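Local coordinates for NikO protein (Streptomyces tendae, PDB 4FQD) that acts as an enolpyruvyl transferase essential in nikkomycin biosynthesis, drawing the enolpyruvyl group from phosphoenolpyruvate, at residues A274-A279 against H321-P326; L350-E355 against G393-H398. The protein carries 4 engineered substitutions. All coordinates share one frame; numbering follows the deposited sequence.

Contact 1: residues A274-A279 against H321-P326; sequences AGVLLA and HPLTKP
Leu323 N donates to Val276 O at 3.0 Å, the one hydrogen bond between the last turn of a helix and the loop that runs beside it. It lies in the carbonyl plane on a lone pair, though the hydrogen bond is bent, with an N-H...O angle of 136°. Weaker CA-H...O contacts gather round it. Pro322 CA comes 3.4 Å from the same Val276 O and also approaches Gly275 O, while in the reverse direction Val276 CA approaches His321 O at 3.5 Å. The pyrrolidine of Pro322 sits against backbone carbonyls too, its CB 3.2 Å from Ala279 O, an oxygen that also accepts a hydrogen bond from Arg23.

Apolar packing adds a second layer. With CG1 anti to the backbone N (chi1 168°), Val276 brings that methyl 3.6 Å from Leu323 CD2. The other branch of the leucine, CD1, meets Leu277 CD2 at 3.8 Å, so Leu323 straddles two successive helix side chains with its two methyls. An alanine in place of Leu323 would probably open a gap beside Val276 CG1 and Leu277 CD2.

The contact joins the end of helix 265-278 to the chain leaving strand 317-320 on its way to strand 331-334. His321, at the start of that chain, has its CB pointing away from the helix and hydrogen-bonds Asp312 through NE2. Beyond, Val276 and Leu277 pack on helix 344-351, and Ala274 and Leu278 reach Leu417 of helix 409-419.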
loop_
_atom_site.group_PDB
_atom_site.type_symbol
_atom_site.label_atom_id
_atom_site.label_comp_id
_atom_site.label_asym_id
_atom_site.label_seq_id
_atom_site.Cartn_x
_atom_site.Cartn_y
_atom_site.Cartn_z
ATOM N N ALA A 274 20.127 -11.359 -5.140
ATOM C CA ALA A 274 21.120 -12.416 -4.982
ATOM C C ALA A 274 22.416 -11.886 -4.376
ATOM O O ALA A 274 23.000 -12.515 -3.495
ATOM C CB ALA A 274 21.394 -13.089 -6.320
ATOM N N GLY A 275 22.862 -10.727 -4.855
ATOM C CA GLY A 275 24.090 -10.123 -4.372
ATOM C C GLY A 275 24.029 -9.728 -2.908
ATOM O O GLY A 275 25.006 -9.873 -2.175
ATOM N N VAL A 276 22.874 -9.231 -2.482
ATOM C CA VAL A 276 22.686 -8.796 -1.102
ATOM C C VAL A 276 22.668 -9.976 -0.129
ATOM O O VAL A 276 23.225 -9.898 0.968
ATOM C CB VAL A 276 21.386 -7.968 -0.950
ATOM C CG1 VAL A 276 21.028 -7.776 0.514
ATOM C CG2 VAL A 276 21.530 -6.623 -1.644
ATOM N N LEU A 277 22.048 -11.076 -0.544
ATOM C CA LEU A 277 21.797 -12.194 0.361
ATOM C C LEU A 277 22.752 -13.379 0.209
ATOM O O LEU A 277 22.914 -14.166 1.141
ATOM C CB LEU A 277 20.354 -12.681 0.208
ATOM C CG LEU A 277 19.260 -11.642 0.462
ATOM C CD1 LEU A 277 17.880 -12.255 0.277
ATOM C CD2 LEU A 277 19.405 -11.038 1.850
ATOM N N LEU A 278 23.383 -13.512 -0.954
ATOM C CA LEU A 278 24.176 -14.708 -1.238
ATOM C C LEU A 278 25.665 -14.452 -1.463
ATOM O O LEU A 278 26.478 -15.366 -1.337
ATOM C CB LEU A 278 23.590 -15.464 -2.435
ATOM C CG LEU A 278 22.120 -15.871 -2.315
ATOM C CD1 LEU A 278 21.651 -16.573 -3.582
ATOM C CD2 LEU A 278 21.897 -16.752 -1.093
ATOM N N ALA A 279 26.024 -13.216 -1.795
ATOM C CA ALA A 279 27.417 -12.887 -2.085
ATOM C C ALA A 279 28.191 -12.489 -0.831
ATOM O O ALA A 279 27.603 -12.072 0.166
ATOM C CB ALA A 279 27.495 -11.785 -3.132
ATOM N N HIS A 321 25.686 -4.685 -2.819
ATOM C CA HIS A 321 26.499 -5.044 -1.662
ATOM C C HIS A 321 25.783 -6.030 -0.747
ATOM O O HIS A 321 24.593 -5.878 -0.471
ATOM C CB HIS A 321 26.890 -3.794 -0.873
ATOM C CG HIS A 321 27.775 -2.851 -1.629
ATOM N ND1 HIS A 321 29.062 -2.564 -1.235
ATOM C CD2 HIS A 321 27.556 -2.134 -2.755
ATOM C CE1 HIS A 321 29.601 -1.708 -2.085
ATOM N NE2 HIS A 321 28.706 -1.431 -3.019
ATOM N N PRO A 322 26.513 -7.050 -0.273
ATOM C CA PRO A 322 25.987 -8.023 0.688
ATOM C C PRO A 322 25.573 -7.351 1.993
ATOM O O PRO A 322 25.957 -6.208 2.247
ATOM C CB PRO A 322 27.182 -8.949 0.936
ATOM C CG PRO A 322 28.022 -8.815 -0.285
ATOM C CD PRO A 322 27.882 -7.384 -0.701
ATOM N N LEU A 323 24.799 -8.060 2.807
ATOM C CA LEU A 323 24.332 -7.530 4.083
ATOM C C LEU A 323 25.480 -7.190 5.028
ATOM O O LEU A 323 26.434 -7.955 5.166
ATOM C CB LEU A 323 23.386 -8.524 4.761
ATOM C CG LEU A 323 22.001 -8.686 4.133
ATOM C CD1 LEU A 323 21.194 -9.726 4.889
ATOM C CD2 LEU A 323 21.277 -7.351 4.115
ATOM N N THR A 324 25.379 -6.032 5.669
ATOM C CA THR A 324 26.330 -5.636 6.699
ATOM C C THR A 324 25.599 -5.553 8.032
ATOM O O THR A 324 26.215 -5.504 9.096
ATOM C CB THR A 324 26.975 -4.275 6.383
ATOM O OG1 THR A 324 25.951 -3.290 6.200
ATOM C CG2 THR A 324 27.813 -4.365 5.118
ATOM N N LYS A 325 24.272 -5.543 7.951
ATOM C CA LYS A 325 23.406 -5.486 9.118
ATOM C C LYS A 325 21.987 -5.829 8.670
ATOM O O LYS A 325 21.701 -5.806 7.473
ATOM C CB LYS A 325 23.459 -4.093 9.754
ATOM C CG LYS A 325 22.944 -2.975 8.868
ATOM C CD LYS A 325 23.071 -1.633 9.569
ATOM C CE LYS A 325 22.417 -0.524 8.764
ATOM N NZ LYS A 325 23.029 -0.371 7.416
ATOM N N PRO A 326 21.100 -6.173 9.620
ATOM C CA PRO A 326 19.704 -6.461 9.269
ATOM C C PRO A 326 19.034 -5.314 8.511
ATOM O O PRO A 326 19.369 -4.148 8.721
ATOM C CB PRO A 326 19.038 -6.646 10.633
ATOM C CG PRO A 326 20.128 -7.161 11.500
ATOM C CD PRO A 326 21.378 -6.467 11.039
#

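Contact 2: residues L350-E355 against G393-H398; sequences LGAYAE and GPCPPH
Cys395 N hydrogen-bonds Ala352 O at 2.7 Å, nearly straight at 166° and in the carbonyl plane on a lone pair. The acceptor belongs to a type I beta turn, Gly351 to Ala354, in which helix 344-351 gives way to the next strand. Pro394 CA adds a CA-H...O contact to the same oxygen, and Gly393 CA makes another with Ala354 O at 3.2 Å. Gly393 is hemmed in: a CB there would run into Ala354 O and Gly351 O. The peptide that follows is cis, and bends the chain as it leaves the sheet.

The turn completes a beta-alpha-beta crossover, in which helix 344-351 connects strand 331-334 to its parallel neighbour 356-362; strand 388-393 lies antiparallel beside the latter, and Gly393 is still backbone-bonded to Gly356.

Among the side chains, Tyr353 meets two prolines. Its CB points away from them, yet the ring reaches back, and Pro396 CB sits over one face in a CH-pi contact, 4.0 Å from the centroid and offset toward the CE2-CZ side of the rim. Pro397 crosses the tyrosine at about a right angle, CD 3.6 Å from OH. Cys395 SG, between the backbone N and the carbonyl carbon (chi1 55°), comes 3.9 Å from Ala352 CB. Farther out, Glu355 CG rests on Pro394 CG at 3.9 Å.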
loop_
_atom_site.group_PDB
_atom_site.type_symbol
_atom_site.label_atom_id
_atom_site.label_comp_id
_atom_site.label_asym_id
_atom_site.label_seq_id
_atom_site.Cartn_x
_atom_site.Cartn_y
_atom_site.Cartn_z
ATOM N N LEU A 350 13.804 -10.467 0.617
ATOM C CA LEU A 350 14.616 -9.473 1.307
ATOM C C LEU A 350 13.976 -9.083 2.634
ATOM O O LEU A 350 14.671 -8.768 3.600
ATOM C CB LEU A 350 14.804 -8.230 0.434
ATOM C CG LEU A 350 15.709 -8.374 -0.790
ATOM C CD1 LEU A 350 15.629 -7.132 -1.663
ATOM C CD2 LEU A 350 17.145 -8.635 -0.362
ATOM N N GLY A 351 12.647 -9.110 2.673
ATOM C CA GLY A 351 11.907 -8.776 3.875
ATOM C C GLY A 351 12.127 -9.776 4.994
ATOM O O GLY A 351 11.968 -9.450 6.171
ATOM N N ALA A 352 12.501 -10.998 4.625
ATOM C CA ALA A 352 12.778 -12.046 5.602
ATOM C C ALA A 352 14.043 -11.735 6.395
ATOM O O ALA A 352 14.280 -12.310 7.456
ATOM C CB ALA A 352 12.900 -13.396 4.913
ATOM N N TYR A 353 14.852 -10.820 5.870
ATOM C CA TYR A 353 16.089 -10.417 6.525
ATOM C C TYR A 353 15.936 -9.059 7.201
ATOM O O TYR A 353 16.881 -8.542 7.798
ATOM C CB TYR A 353 17.239 -10.382 5.518
ATOM C CG TYR A 353 17.656 -11.745 5.016
ATOM C CD1 TYR A 353 16.926 -12.397 4.030
ATOM C CD2 TYR A 353 18.782 -12.379 5.524
ATOM C CE1 TYR A 353 17.303 -13.644 3.568
ATOM C CE2 TYR A 353 19.168 -13.625 5.068
ATOM C CZ TYR A 353 18.426 -14.253 4.089
ATOM O OH TYR A 353 18.807 -15.493 3.632
ATOM N N ALA A 354 14.742 -8.484 7.102
ATOM C CA ALA A 354 14.452 -7.210 7.744
ATOM C C ALA A 354 13.929 -7.432 9.158
ATOM O O ALA A 354 13.340 -8.471 9.450
ATOM C CB ALA A 354 13.443 -6.420 6.925
ATOM N N GLU A 355 14.149 -6.458 10.033
ATOM C CA GLU A 355 13.676 -6.554 11.410
ATOM C C GLU A 355 12.301 -5.919 11.581
ATOM O O GLU A 355 12.184 -4.736 11.904
ATOM C CB GLU A 355 14.684 -5.931 12.376
ATOM C CG GLU A 355 15.936 -6.769 12.564
ATOM C CD GLU A 355 16.838 -6.239 13.660
ATOM O OE1 GLU A 355 16.659 -5.071 14.069
ATOM O OE2 GLU A 355 17.724 -6.993 14.116
ATOM N N GLY A 393 9.607 -10.673 9.482
ATOM C CA GLY A 393 11.044 -10.668 9.678
ATOM C C GLY A 393 11.419 -10.308 11.103
ATOM O O GLY A 393 10.669 -9.607 11.782
ATOM N N PRO A 394 12.588 -10.780 11.566
ATOM C CA PRO A 394 13.528 -11.609 10.803
ATOM C C PRO A 394 13.097 -13.070 10.747
ATOM O O PRO A 394 12.712 -13.642 11.767
ATOM C CB PRO A 394 14.835 -11.491 11.604
ATOM C CG PRO A 394 14.597 -10.414 12.630
ATOM C CD PRO A 394 13.132 -10.423 12.884
ATOM N N CYS A 395 13.161 -13.661 9.559
ATOM C CA CYS A 395 12.856 -15.076 9.386
ATOM C C CYS A 395 13.571 -15.652 8.166
ATOM O O CYS A 395 12.924 -16.127 7.233
ATOM C CB CYS A 395 11.345 -15.282 9.257
ATOM S SG CYS A 395 10.568 -14.302 7.949
ATOM N N PRO A 396 14.914 -15.625 8.175
ATOM C CA PRO A 396 15.666 -16.091 7.006
ATOM C C PRO A 396 15.514 -17.593 6.807
ATOM O O PRO A 396 15.374 -18.323 7.788
ATOM C CB PRO A 396 17.112 -15.744 7.366
ATOM C CG PRO A 396 17.142 -15.779 8.848
ATOM C CD PRO A 396 15.800 -15.282 9.300
ATOM N N PRO A 397 15.533 -18.051 5.546
ATOM C CA PRO A 397 15.402 -19.477 5.230
ATOM C C PRO A 397 16.576 -20.274 5.788
ATOM O O PRO A 397 17.722 -19.843 5.660
ATOM C CB PRO A 397 15.420 -19.499 3.697
ATOM C CG PRO A 397 16.120 -18.240 3.305
ATOM C CD PRO A 397 15.727 -17.230 4.338
ATOM N N HIS A 398 16.291 -21.418 6.403
ATOM C CA HIS A 398 17.340 -22.210 7.035
ATOM C C HIS A 398 17.059 -23.710 7.002
ATOM O O HIS A 398 17.985 -24.517 7.068
ATOM C CB HIS A 398 17.558 -21.749 8.481
ATOM C CG HIS A 398 16.361 -21.928 9.362
ATOM N ND1 HIS A 398 15.348 -20.996 9.442
ATOM C CD2 HIS A 398 16.014 -22.931 10.204
ATOM C CE1 HIS A 398 14.429 -21.418 10.293
ATOM N NE2 HIS A 398 14.811 -22.590 10.768
#

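How the contacts relate
Both segments of contact 1 precede those of contact 2 in sequence, and the two centres are 12 Å apart. Tyr353 bridges them: its CD1 packs 3.6 Å from Leu277 CD2 and its CD2 equally near Leu323 CD1. Leu350 adds a second link, its CD2 3.7 Å from Leu277 CD1, while on the more exposed flank Pro326 CG touches Glu355 OE2 at 3.6 Å. The contact centres lie about 25 and 26 Å from the centre of the chain, on the same side of it. In relatives the active site occupies the cleft between two domains, so both contacts are probably distant packing within one of them.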